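Local coordinates for protein aminotransferase (PDB 6L1N) that is probably a pyridoxal-phosphate-dependent aminotransferase of class I and serves biosynthesis of the dipeptide antibiotic bacilysin, at residues V123-Y128 against L142-L147; F188-A193 against E223-K228; F207-F212 against F237-N242; V350-G355 against V366-V371. All coordinates share one frame; numbering follows the deposited sequence.

Contact 1: V123-Y128 against L142-L147; sequences VPNPGY and LYEMPL. With PLP (pyridoxal-5'-phosphate), chain D; GLY (glycine), chain C.
Asn125 and Glu144 meet by their polar ends. Asn125 ND2 donates to Glu144 OE1 at 2.9 Å, in a bent bond of 132°. The donor comes from above the carboxylate, and the amide and carboxylate planes are nearly perpendicular (78°). Ser360 OG is a second partner of Asn125 ND2, and Asn361 N donates to Asn125 OD1, so both ends of the buried amide are held. At the other end, Leu142 CD1 presses on Val123 CG2 at 3.4 Å, tighter than usual, with the two side chains nearly at right angles. Four backbone bonds tie the segments together, from Val123 N to Tyr143 O at 2.9 Å through to Leu147 N to Asn125 O at 2.8 Å. They make a parallel pair, joined through helix 131-137 as a beta-alpha-beta unit, with strand 141-146 at the edge of the large sheet. Leu147 CD1 lies against Pro124 CB at 3.8 Å and reaches Pro126 O at 3.4 Å. A cis peptide precedes Pro126, where the chain leaves the strand. Further out, helix 131-137 packs on Val123 and Leu142 through Ile135, while Met145 touches strand 168-174. In the loop after the strand, Tyr128 has CG anti to the backbone N (chi1 -172°), which puts the ring beside the cofactor. One ring face lies over the pyridine, with PLP C2 3.7 Å above its plane, and Tyr128 CE1 touches the bound glycine.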
# COMPACT_ATOMS: atom_id res chain seq x y z
N VAL A 123 -19.58 11.35 -7.52
CA VAL A 123 -18.39 11.17 -8.34
C VAL A 123 -18.56 11.95 -9.66
O VAL A 123 -19.60 11.89 -10.27
CB VAL A 123 -18.18 9.67 -8.60
CG1 VAL A 123 -17.20 9.39 -9.71
CG2 VAL A 123 -17.69 9.03 -7.31
N PRO A 124 -17.55 12.71 -10.06
CA PRO A 124 -17.63 13.51 -11.32
C PRO A 124 -17.64 12.64 -12.59
O PRO A 124 -17.02 11.59 -12.59
CB PRO A 124 -16.38 14.39 -11.23
CG PRO A 124 -15.42 13.55 -10.50
CD PRO A 124 -16.24 12.82 -9.44
N ASN A 125 -18.39 13.05 -13.63
CA ASN A 125 -18.47 12.30 -14.87
C ASN A 125 -18.35 13.33 -16.02
O ASN A 125 -19.29 14.08 -16.25
CB ASN A 125 -19.81 11.54 -14.95
CG ASN A 125 -20.06 10.87 -16.29
OD1 ASN A 125 -19.21 10.84 -17.21
ND2 ASN A 125 -21.23 10.33 -16.42
N PRO A 126 -17.21 13.39 -16.72
CA PRO A 126 -16.11 12.40 -16.65
C PRO A 126 -15.21 12.58 -15.43
O PRO A 126 -15.19 13.62 -14.84
CB PRO A 126 -15.32 12.66 -17.92
CG PRO A 126 -15.57 14.10 -18.25
CD PRO A 126 -17.01 14.34 -17.83
N GLY A 127 -14.53 11.53 -15.05
CA GLY A 127 -13.55 11.60 -13.96
C GLY A 127 -12.66 10.37 -13.87
O GLY A 127 -12.89 9.33 -14.52
N TYR A 128 -11.65 10.50 -13.03
CA TYR A 128 -10.68 9.47 -12.80
C TYR A 128 -11.39 8.14 -12.41
O TYR A 128 -12.18 8.12 -11.43
CB TYR A 128 -9.73 9.95 -11.70
CG TYR A 128 -8.53 9.06 -11.47
CD1 TYR A 128 -7.65 8.73 -12.49
CD2 TYR A 128 -8.21 8.62 -10.17
CE1 TYR A 128 -6.55 7.91 -12.26
CE2 TYR A 128 -7.11 7.82 -9.95
CZ TYR A 128 -6.28 7.48 -10.98
OH TYR A 128 -5.19 6.67 -10.73
N LEU A 142 -23.04 4.98 -5.79
CA LEU A 142 -22.42 6.00 -6.59
C LEU A 142 -23.51 6.87 -7.24
O LEU A 142 -24.54 6.36 -7.74
CB LEU A 142 -21.58 5.29 -7.65
CG LEU A 142 -21.08 6.07 -8.84
CD1 LEU A 142 -19.69 6.60 -8.52
CD2 LEU A 142 -21.05 5.16 -10.07
N TYR A 143 -23.31 8.17 -7.18
CA TYR A 143 -24.12 9.12 -7.96
C TYR A 143 -23.16 10.02 -8.77
O TYR A 143 -22.29 10.66 -8.19
CB TYR A 143 -25.02 9.96 -7.07
CG TYR A 143 -25.92 10.97 -7.86
CD1 TYR A 143 -27.11 10.56 -8.46
CD2 TYR A 143 -25.55 12.32 -8.00
CE1 TYR A 143 -27.92 11.47 -9.18
CE2 TYR A 143 -26.35 13.24 -8.70
CZ TYR A 143 -27.53 12.82 -9.29
OH TYR A 143 -28.33 13.74 -9.99
N GLU A 144 -23.34 10.05 -10.09
CA GLU A 144 -22.54 10.86 -10.98
C GLU A 144 -22.96 12.32 -11.00
O GLU A 144 -24.12 12.62 -11.16
CB GLU A 144 -22.66 10.31 -12.38
CG GLU A 144 -22.16 8.89 -12.53
CD GLU A 144 -22.72 8.19 -13.77
OE1 GLU A 144 -23.13 8.88 -14.73
OE2 GLU A 144 -22.77 6.93 -13.78
N MET A 145 -22.02 13.22 -10.76
CA MET A 145 -22.23 14.64 -11.07
C MET A 145 -21.68 14.88 -12.46
O MET A 145 -20.48 14.87 -12.64
CB MET A 145 -21.50 15.57 -10.11
CG MET A 145 -21.68 15.24 -8.67
SD MET A 145 -20.73 16.36 -7.65
CE MET A 145 -19.07 15.65 -7.87
N PRO A 146 -22.56 15.20 -13.42
CA PRO A 146 -22.10 15.50 -14.77
C PRO A 146 -21.21 16.78 -14.82
O PRO A 146 -21.47 17.77 -14.12
CB PRO A 146 -23.43 15.64 -15.57
CG PRO A 146 -24.49 15.92 -14.56
CD PRO A 146 -24.04 15.37 -13.26
N LEU A 147 -20.13 16.70 -15.59
CA LEU A 147 -19.25 17.82 -15.81
C LEU A 147 -19.40 18.15 -17.29
O LEU A 147 -19.14 17.28 -18.16
CB LEU A 147 -17.79 17.50 -15.51
CG LEU A 147 -17.41 17.00 -14.12
CD1 LEU A 147 -15.88 16.88 -14.03
CD2 LEU A 147 -17.94 17.87 -12.99
N1 PLP D . -5.66 11.17 -9.26
C2 PLP D . -5.70 11.46 -10.52
C2A PLP D . -6.78 12.35 -11.08
C3 PLP D . -4.71 10.92 -11.46
O3 PLP D . -4.73 11.19 -12.73
C4 PLP D . -3.69 10.07 -10.90
C4A PLP D . -2.66 9.48 -11.74
C5 PLP D . -3.74 9.83 -9.45
C6 PLP D . -4.76 10.41 -8.72
C5A PLP D . -2.75 8.93 -8.78
O4P PLP D . -1.44 8.82 -9.20
P PLP D . -0.36 8.20 -8.26
O1P PLP D . -0.94 7.05 -7.74
O2P PLP D . 0.64 7.87 -9.15
O3P PLP D . -0.02 9.16 -7.25
N GLY C . -2.53 9.49 -14.43
CA GLY C . -3.92 9.03 -14.26
C GLY C . -4.33 8.43 -15.57
O GLY C . -5.49 8.17 -15.79
OXT GLY C . -3.46 8.20 -16.40

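Contact 2: F188-A193 against E223-K228; sequences FYAKAA and EAEDAK
Ala224 fits closely against the turn of helix made by Tyr189 and Ala190. Its CB lies 3.6 Å from Ala190 N and 3.9 Å from Tyr189 CB, so a methyl group packs on helix backbone as well as on side chain. With small residues here, the chains come as near as 4.7 Å between Ala190 CA and Ala224 CA. One turn on, Ala193 CB points at the bend of the other segment. It lies 3.6 Å from Glu225 O and also touches the backbone at Asp226 and Ala227. The Tyr189 ring leads away from this seam and meets His205 edge-to-face. The outer side is looser. Glu225 is exposed, and its chain bends at chi2 (80°) to bring the carboxylate back over Ala190. Both of its oxygens, OE1 and OE2, lie 3.4 Å from Ala190 CB, a contact with a methyl group rather than a polar bond. Asp226 adds a slack methylene contact, its CB 4.2 Å from Ala193 CB. Residues Ala224 to Ala227 form a type II beta turn, with Asp226 at the third position with positive phi (77°). This turn leads into helix 227-230 and packs on helix 186-198, the connecting helix of the crossover between parallel strands 168-174 and 202-206.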
# COMPACT_ATOMS: atom_id res chain seq x y z
N PHE A 188 -14.35 28.71 -6.76
CA PHE A 188 -15.06 27.46 -6.80
C PHE A 188 -14.78 26.63 -5.53
O PHE A 188 -15.65 26.04 -4.99
CB PHE A 188 -14.63 26.67 -8.03
CG PHE A 188 -15.19 25.28 -8.04
CD1 PHE A 188 -16.53 25.07 -8.30
CD2 PHE A 188 -14.40 24.22 -7.70
CE1 PHE A 188 -17.05 23.81 -8.24
CE2 PHE A 188 -14.92 22.94 -7.67
CZ PHE A 188 -16.25 22.75 -7.93
N TYR A 189 -13.54 26.61 -5.03
CA TYR A 189 -13.28 25.80 -3.84
C TYR A 189 -14.14 26.23 -2.66
O TYR A 189 -14.64 25.42 -1.90
CB TYR A 189 -11.79 25.75 -3.48
CG TYR A 189 -10.95 25.03 -4.53
CD1 TYR A 189 -11.37 23.79 -5.04
CD2 TYR A 189 -9.78 25.60 -5.06
CE1 TYR A 189 -10.63 23.13 -5.98
CE2 TYR A 189 -9.03 24.92 -6.01
CZ TYR A 189 -9.48 23.67 -6.46
OH TYR A 189 -8.80 22.95 -7.43
N ALA A 190 -14.32 27.54 -2.51
CA ALA A 190 -15.14 28.04 -1.38
C ALA A 190 -16.61 27.64 -1.60
O ALA A 190 -17.30 27.18 -0.71
CB ALA A 190 -14.98 29.54 -1.25
N LYS A 191 -17.06 27.74 -2.84
CA LYS A 191 -18.40 27.30 -3.20
C LYS A 191 -18.56 25.80 -2.91
O LYS A 191 -19.53 25.37 -2.31
CB LYS A 191 -18.63 27.59 -4.66
CG LYS A 191 -20.02 27.33 -5.17
CD LYS A 191 -20.10 27.76 -6.63
CE LYS A 191 -21.44 27.39 -7.21
NZ LYS A 191 -21.60 28.09 -8.51
N ALA A 192 -17.58 25.00 -3.33
CA ALA A 192 -17.66 23.55 -3.09
C ALA A 192 -17.65 23.24 -1.62
O ALA A 192 -18.44 22.45 -1.18
CB ALA A 192 -16.55 22.84 -3.78
N ALA A 193 -16.76 23.85 -0.86
CA ALA A 193 -16.70 23.63 0.60
C ALA A 193 -17.97 24.01 1.34
O ALA A 193 -18.28 23.42 2.38
CB ALA A 193 -15.53 24.36 1.24
N GLU A 223 -7.17 26.63 0.60
CA GLU A 223 -7.27 28.08 0.65
C GLU A 223 -8.69 28.56 0.95
O GLU A 223 -8.88 29.67 1.45
CB GLU A 223 -6.75 28.70 -0.65
CG GLU A 223 -5.24 28.53 -0.83
CD GLU A 223 -4.76 29.03 -2.20
OE1 GLU A 223 -5.18 30.13 -2.60
OE2 GLU A 223 -3.98 28.32 -2.89
N ALA A 224 -9.69 27.71 0.71
CA ALA A 224 -11.09 28.05 0.93
C ALA A 224 -11.51 28.07 2.41
O ALA A 224 -11.06 27.30 3.22
CB ALA A 224 -11.95 27.06 0.18
N GLU A 225 -12.43 28.97 2.72
CA GLU A 225 -13.10 28.98 4.03
C GLU A 225 -13.89 27.68 4.15
O GLU A 225 -14.50 27.21 3.16
CB GLU A 225 -14.07 30.17 4.21
CG GLU A 225 -13.76 31.43 3.41
CD GLU A 225 -14.23 31.35 1.96
OE1 GLU A 225 -15.46 31.16 1.71
OE2 GLU A 225 -13.36 31.44 1.06
N ASP A 226 -13.84 27.08 5.34
CA ASP A 226 -14.56 25.81 5.59
C ASP A 226 -13.87 24.55 4.99
O ASP A 226 -14.28 23.44 5.33
CB ASP A 226 -16.05 25.84 5.09
CG ASP A 226 -16.88 27.01 5.70
OD1 ASP A 226 -16.60 27.46 6.84
OD2 ASP A 226 -17.83 27.46 5.01
N ALA A 227 -12.87 24.72 4.13
CA ALA A 227 -12.17 23.57 3.51
C ALA A 227 -11.66 22.56 4.54
O ALA A 227 -11.91 21.35 4.41
CB ALA A 227 -11.00 24.07 2.65
N LYS A 228 -10.95 23.05 5.56
CA LYS A 228 -10.37 22.20 6.63
C LYS A 228 -11.45 21.64 7.57
O LYS A 228 -11.23 20.67 8.29
CB LYS A 228 -9.28 22.96 7.44

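Contact 3: F207-F212 against F237-N242. With PLP (pyridoxal-5'-phosphate), chain D; GLY (glycine), chain C.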
# COMPACT_ATOMS: atom_id res chain seq x y z
N PHE A 207 -5.74 16.50 -5.90
CA PHE A 207 -4.81 17.55 -6.36
C PHE A 207 -3.54 17.01 -7.05
O PHE A 207 -2.48 17.65 -7.04
CB PHE A 207 -4.44 18.39 -5.14
CG PHE A 207 -4.09 19.80 -5.44
CD1 PHE A 207 -4.77 20.54 -6.41
CD2 PHE A 207 -3.12 20.44 -4.71
CE1 PHE A 207 -4.47 21.86 -6.66
CE2 PHE A 207 -2.82 21.77 -4.96
CZ PHE A 207 -3.51 22.48 -5.92
N ALA A 208 -3.68 15.88 -7.72
CA ALA A 208 -2.57 15.23 -8.40
C ALA A 208 -1.85 16.11 -9.42
O ALA A 208 -0.69 15.99 -9.59
CB ALA A 208 -3.05 13.95 -9.05
N TYR A 209 -2.54 17.03 -10.07
CA TYR A 209 -1.93 18.00 -11.01
C TYR A 209 -1.85 19.40 -10.46
O TYR A 209 -1.76 20.37 -11.22
CB TYR A 209 -2.70 17.98 -12.32
CG TYR A 209 -2.78 16.58 -12.83
CD1 TYR A 209 -1.76 16.05 -13.62
CD2 TYR A 209 -3.83 15.75 -12.46
CE1 TYR A 209 -1.83 14.74 -14.09
CE2 TYR A 209 -3.88 14.46 -12.89
CZ TYR A 209 -2.87 13.95 -13.68
OH TYR A 209 -2.96 12.66 -14.07
N GLY A 210 -1.85 19.52 -9.15
CA GLY A 210 -1.75 20.79 -8.46
C GLY A 210 -0.59 21.69 -8.78
O GLY A 210 -0.63 22.88 -8.45
N ALA A 211 0.45 21.17 -9.40
CA ALA A 211 1.52 22.02 -9.88
C ALA A 211 1.25 22.61 -11.29
O ALA A 211 1.92 23.53 -11.69
CB ALA A 211 2.82 21.28 -9.90
N PHE A 212 0.32 22.02 -12.04
CA PHE A 212 0.25 22.23 -13.47
C PHE A 212 -1.02 22.97 -13.83
O PHE A 212 -1.97 22.40 -14.31
CB PHE A 212 0.37 20.93 -14.25
CG PHE A 212 1.64 20.17 -13.98
CD1 PHE A 212 2.85 20.63 -14.45
CD2 PHE A 212 1.63 19.02 -13.22
CE1 PHE A 212 4.02 19.95 -14.16
CE2 PHE A 212 2.80 18.33 -12.95
CZ PHE A 212 3.99 18.78 -13.43
N PHE A 237 3.30 12.96 -5.49
CA PHE A 237 4.63 13.35 -6.01
C PHE A 237 4.79 12.95 -7.48
O PHE A 237 5.77 13.32 -8.13
CB PHE A 237 5.77 12.68 -5.17
CG PHE A 237 5.93 13.26 -3.80
CD1 PHE A 237 6.89 14.23 -3.55
CD2 PHE A 237 5.12 12.85 -2.73
CE1 PHE A 237 7.04 14.78 -2.28
CE2 PHE A 237 5.27 13.42 -1.44
CZ PHE A 237 6.22 14.39 -1.23
N SER A 238 3.86 12.13 -7.98
CA SER A 238 4.04 11.41 -9.23
C SER A 238 4.25 12.35 -10.40
O SER A 238 5.25 12.21 -11.12
CB SER A 238 2.81 10.52 -9.52
OG SER A 238 2.80 9.44 -8.60
N LYS A 239 3.34 13.29 -10.55
CA LYS A 239 3.34 14.26 -11.63
C LYS A 239 4.22 15.48 -11.38
O LYS A 239 4.93 15.94 -12.31
CB LYS A 239 1.90 14.70 -11.94
CG LYS A 239 0.95 13.51 -12.14
CD LYS A 239 1.53 12.53 -13.16
CE LYS A 239 0.75 11.25 -13.28
NZ LYS A 239 -0.65 11.35 -12.91
N THR A 240 4.13 16.08 -10.18
CA THR A 240 4.93 17.24 -9.86
C THR A 240 6.42 17.01 -10.05
O THR A 240 7.17 17.91 -10.47
CB THR A 240 4.72 17.65 -8.37
OG1 THR A 240 3.34 17.90 -8.13
CG2 THR A 240 5.53 18.87 -8.02
N PHE A 241 6.91 15.82 -9.66
CA PHE A 241 8.37 15.67 -9.55
C PHE A 241 8.93 14.56 -10.41
O PHE A 241 10.05 14.11 -10.18
CB PHE A 241 8.78 15.43 -8.08
CG PHE A 241 8.41 16.53 -7.14
CD1 PHE A 241 9.14 17.71 -7.11
CD2 PHE A 241 7.35 16.38 -6.25
CE1 PHE A 241 8.81 18.72 -6.26
CE2 PHE A 241 7.03 17.39 -5.37
CZ PHE A 241 7.73 18.57 -5.38
N ASN A 242 8.19 14.13 -11.41
CA ASN A 242 8.58 12.98 -12.19
C ASN A 242 8.92 11.81 -11.28
O ASN A 242 9.96 11.15 -11.48
CB ASN A 242 9.74 13.28 -13.13
CG ASN A 242 9.45 14.44 -14.10
OD1 ASN A 242 8.33 14.60 -14.56
ND2 ASN A 242 10.47 15.21 -14.42
N1 PLP D . -5.66 11.17 -9.26
C2 PLP D . -5.70 11.46 -10.52
C2A PLP D . -6.78 12.35 -11.08
C3 PLP D . -4.71 10.92 -11.46
O3 PLP D . -4.73 11.19 -12.73
C4 PLP D . -3.69 10.07 -10.90
C4A PLP D . -2.66 9.48 -11.74
C5 PLP D . -3.74 9.83 -9.45
C6 PLP D . -4.76 10.41 -8.72
C5A PLP D . -2.75 8.93 -8.78
O4P PLP D . -1.44 8.82 -9.20
P PLP D . -0.36 8.20 -8.26
O1P PLP D . -0.94 7.05 -7.74
O2P PLP D . 0.64 7.87 -9.15
O3P PLP D . -0.02 9.16 -7.25
N GLY C . -2.53 9.49 -14.43
CA GLY C . -3.92 9.03 -14.26
C GLY C . -4.33 8.43 -15.57
O GLY C . -5.49 8.17 -15.79
OXT GLY C . -3.46 8.20 -16.40
O HOH W 1 1.15 18.36 -9.72
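Lys239 meets Tyr209 by way of three bent torsions. Its first (chi1 -50°) carries Lys239 CG alongside the phenol, 3.6 Å from Tyr209 CE1. Bends at chi2 (-52°) and chi4 (26°) then bring the amine to the hydroxyl. Tyr209 holds its CG anti to the carbonyl carbon, which sends the ring toward the cofactor. Lys239 NZ donates to Tyr209 OH at 2.9 Å. The same hydroxyl shares a 2.7 Å hydrogen bond with PLP O3, which lies at the edge of the phenol ring, and Tyr325 OH is a further partner. Several bonds thus fix Tyr209 OH beside the phenolic oxygen of the cofactor. Behind the lysine, the ring of Phe212 turns its edge to the backbone, with Phe212 CZ 3.2 Å from Lys239 O. One water joins the two segments. It donates to Ala208 O, accepts from Ala211 N and is hydrogen-bonded to Thr240 OG1, which also bonds to Tyr235 OH. Ser238 OG donates to the phosphate at PLP O2P, 2.7 Å away. Tyr66 of the second subunit packs on Ser238 and Lys239. Lys239 NZ stands 3.0 Å from PLP C4A and 3.1 Å from GLY N. No covalent link joins lysine and cofactor here. The geometry is consistent with Lys239 being the lysine that, in this family, forms the internal aldimine and is displaced by the amino substrate.

Contact 4: V350-G355 against V366-V371. With GLY (glycine), chain C.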
# COMPACT_ATOMS: atom_id res chain seq x y z
N VAL A 350 -0.12 4.34 -32.42
CA VAL A 350 -0.18 5.33 -31.37
C VAL A 350 -1.29 4.96 -30.36
O VAL A 350 -2.32 4.41 -30.74
CB VAL A 350 -0.48 6.72 -31.97
CG1 VAL A 350 0.57 7.18 -32.96
CG2 VAL A 350 -1.84 6.73 -32.66
N VAL A 351 -1.11 5.33 -29.10
CA VAL A 351 -2.09 5.06 -28.04
C VAL A 351 -2.62 6.39 -27.57
O VAL A 351 -1.85 7.34 -27.38
CB VAL A 351 -1.51 4.22 -26.88
CG1 VAL A 351 -2.56 3.91 -25.82
CG2 VAL A 351 -0.95 2.94 -27.42
N VAL A 352 -3.95 6.47 -27.55
CA VAL A 352 -4.73 7.49 -26.85
C VAL A 352 -5.71 6.72 -25.98
O VAL A 352 -5.96 5.54 -26.22
CB VAL A 352 -5.53 8.43 -27.79
CG1 VAL A 352 -4.61 9.18 -28.76
CG2 VAL A 352 -6.58 7.68 -28.60
N THR A 353 -6.29 7.38 -25.00
CA THR A 353 -7.19 6.73 -24.09
C THR A 353 -8.63 7.04 -24.46
O THR A 353 -9.01 8.23 -24.57
CB THR A 353 -6.96 7.26 -22.66
OG1 THR A 353 -5.55 7.21 -22.37
CG2 THR A 353 -7.74 6.40 -21.66
N PRO A 354 -9.46 5.98 -24.63
CA PRO A 354 -10.87 6.23 -25.01
C PRO A 354 -11.59 6.97 -23.91
O PRO A 354 -11.41 6.65 -22.75
CB PRO A 354 -11.46 4.82 -25.23
CG PRO A 354 -10.47 3.87 -24.64
CD PRO A 354 -9.14 4.54 -24.55
N GLY A 355 -12.37 7.99 -24.27
CA GLY A 355 -13.00 8.81 -23.23
C GLY A 355 -14.00 8.10 -22.34
O GLY A 355 -14.19 8.48 -21.16
N VAL A 366 -11.48 11.54 -26.70
CA VAL A 366 -10.26 10.84 -26.28
C VAL A 366 -9.37 11.78 -25.47
O VAL A 366 -9.43 13.03 -25.60
CB VAL A 366 -9.46 10.23 -27.46
CG1 VAL A 366 -10.29 9.22 -28.22
CG2 VAL A 366 -8.90 11.32 -28.38
N ARG A 367 -8.60 11.16 -24.58
CA ARG A 367 -7.61 11.84 -23.76
C ARG A 367 -6.24 11.50 -24.36
O ARG A 367 -5.93 10.34 -24.61
CB ARG A 367 -7.70 11.41 -22.28
CG ARG A 367 -6.91 12.29 -21.32
CD ARG A 367 -6.70 11.61 -19.96
NE ARG A 367 -5.75 10.52 -20.03
CZ ARG A 367 -5.33 9.81 -18.98
NH1 ARG A 367 -5.78 10.06 -17.77
NH2 ARG A 367 -4.45 8.85 -19.15
N ILE A 368 -5.46 12.54 -24.65
CA ILE A 368 -4.12 12.42 -25.17
C ILE A 368 -3.17 13.09 -24.17
O ILE A 368 -3.28 14.25 -23.88
CB ILE A 368 -4.00 13.11 -26.56
CG1 ILE A 368 -5.15 12.62 -27.48
CG2 ILE A 368 -2.68 12.76 -27.21
CD1 ILE A 368 -5.32 13.44 -28.75
N SER A 369 -2.21 12.32 -23.68
CA SER A 369 -1.23 12.78 -22.70
C SER A 369 0.05 13.29 -23.35
O SER A 369 0.61 12.62 -24.19
CB SER A 369 -0.84 11.60 -21.84
OG SER A 369 -2.00 10.96 -21.34
N MET A 370 0.50 14.46 -22.94
CA MET A 370 1.65 15.13 -23.58
C MET A 370 2.94 14.63 -22.88
O MET A 370 3.66 15.42 -22.32
CB MET A 370 1.52 16.66 -23.46
CG MET A 370 0.35 17.28 -24.23
SD MET A 370 0.42 17.02 -26.01
CE MET A 370 -0.62 15.58 -26.20
N VAL A 371 3.20 13.32 -22.95
CA VAL A 371 4.30 12.69 -22.27
C VAL A 371 5.36 12.19 -23.27
O VAL A 371 5.92 11.14 -23.09
CB VAL A 371 3.83 11.52 -21.35
CG1 VAL A 371 3.08 12.10 -20.14
CG2 VAL A 371 3.04 10.45 -22.12
N GLY C . -2.53 9.49 -14.43
CA GLY C . -3.92 9.03 -14.26
C GLY C . -4.33 8.43 -15.57
O GLY C . -5.49 8.17 -15.79
OXT GLY C . -3.46 8.20 -16.40
O HOH W 2 -4.41 9.77 -22.52
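Strands 350-354 and 365-369 form a beta hairpin in the smaller four-stranded sheet, and one of its side chains holds the bound amino acid. Thr353 and Arg367 are its antiparallel hydrogen-bonded pair. Thr353 N donates to Arg367 O and Arg367 N to Thr353 O, both at 3.0 Å and both nearly straight. The two side chains leave the same face of the sheet side by side. A water lies between them, hydrogen-bonded to Thr353 OG1 at 2.8 Å and accepting from Arg367 NE at 2.9 Å. Val352 packs on the hairpin's other face. Its CG1 lies 3.7 Å from Ile368 CG1, the two side chains pointing the same way, and its CG2 meets Val366 CB at 4.0 Å. Helices 337-347 and 374-386 cover this valine. Arg367 starts with CG anti to the backbone N (chi1 -167°), then bends at chi3 (72°), which brings the guanidinium edge to the glycine carboxylate. Arg367 NH1 donates to GLY O at 2.8 Å, and Arg367 NH2 to GLY OXT at 3.0 Å. Arg367 NH1 also donates to Asn178 OD1, and Arg367 NH2 to Gly38 O, so the plane of the guanidinium is well fixed. The guanidinium charge probably complements that of the carboxylate. Such a two-pronged grip is characteristic of the substrate carboxylate site of class I aminotransferases.

Overall arrangement
Along the chain, contact 1 closes before the others open, and contact 4 comes last. Contacts 2 and 3 cross: 207-212 lies between 188-193 and 223-228, and 237-242 follows both. Contact 1 pairs two strands of the seven-stranded sheet. Contacts 2 and 3 lie beside strands 202-206 and 231-236 of that sheet. Contact 4 belongs to the four-stranded sheet. Contacts 1, 3 and 4 surround the active site, nearest atoms about 5 to 6 Å apart. All three touch the glycine, and contacts 1 and 3 the cofactor. The centre of contact 2 is 32 Å from that of contact 4. The site thus gathers loops and a short helix beside the large sheet, and an arginine from the smaller one.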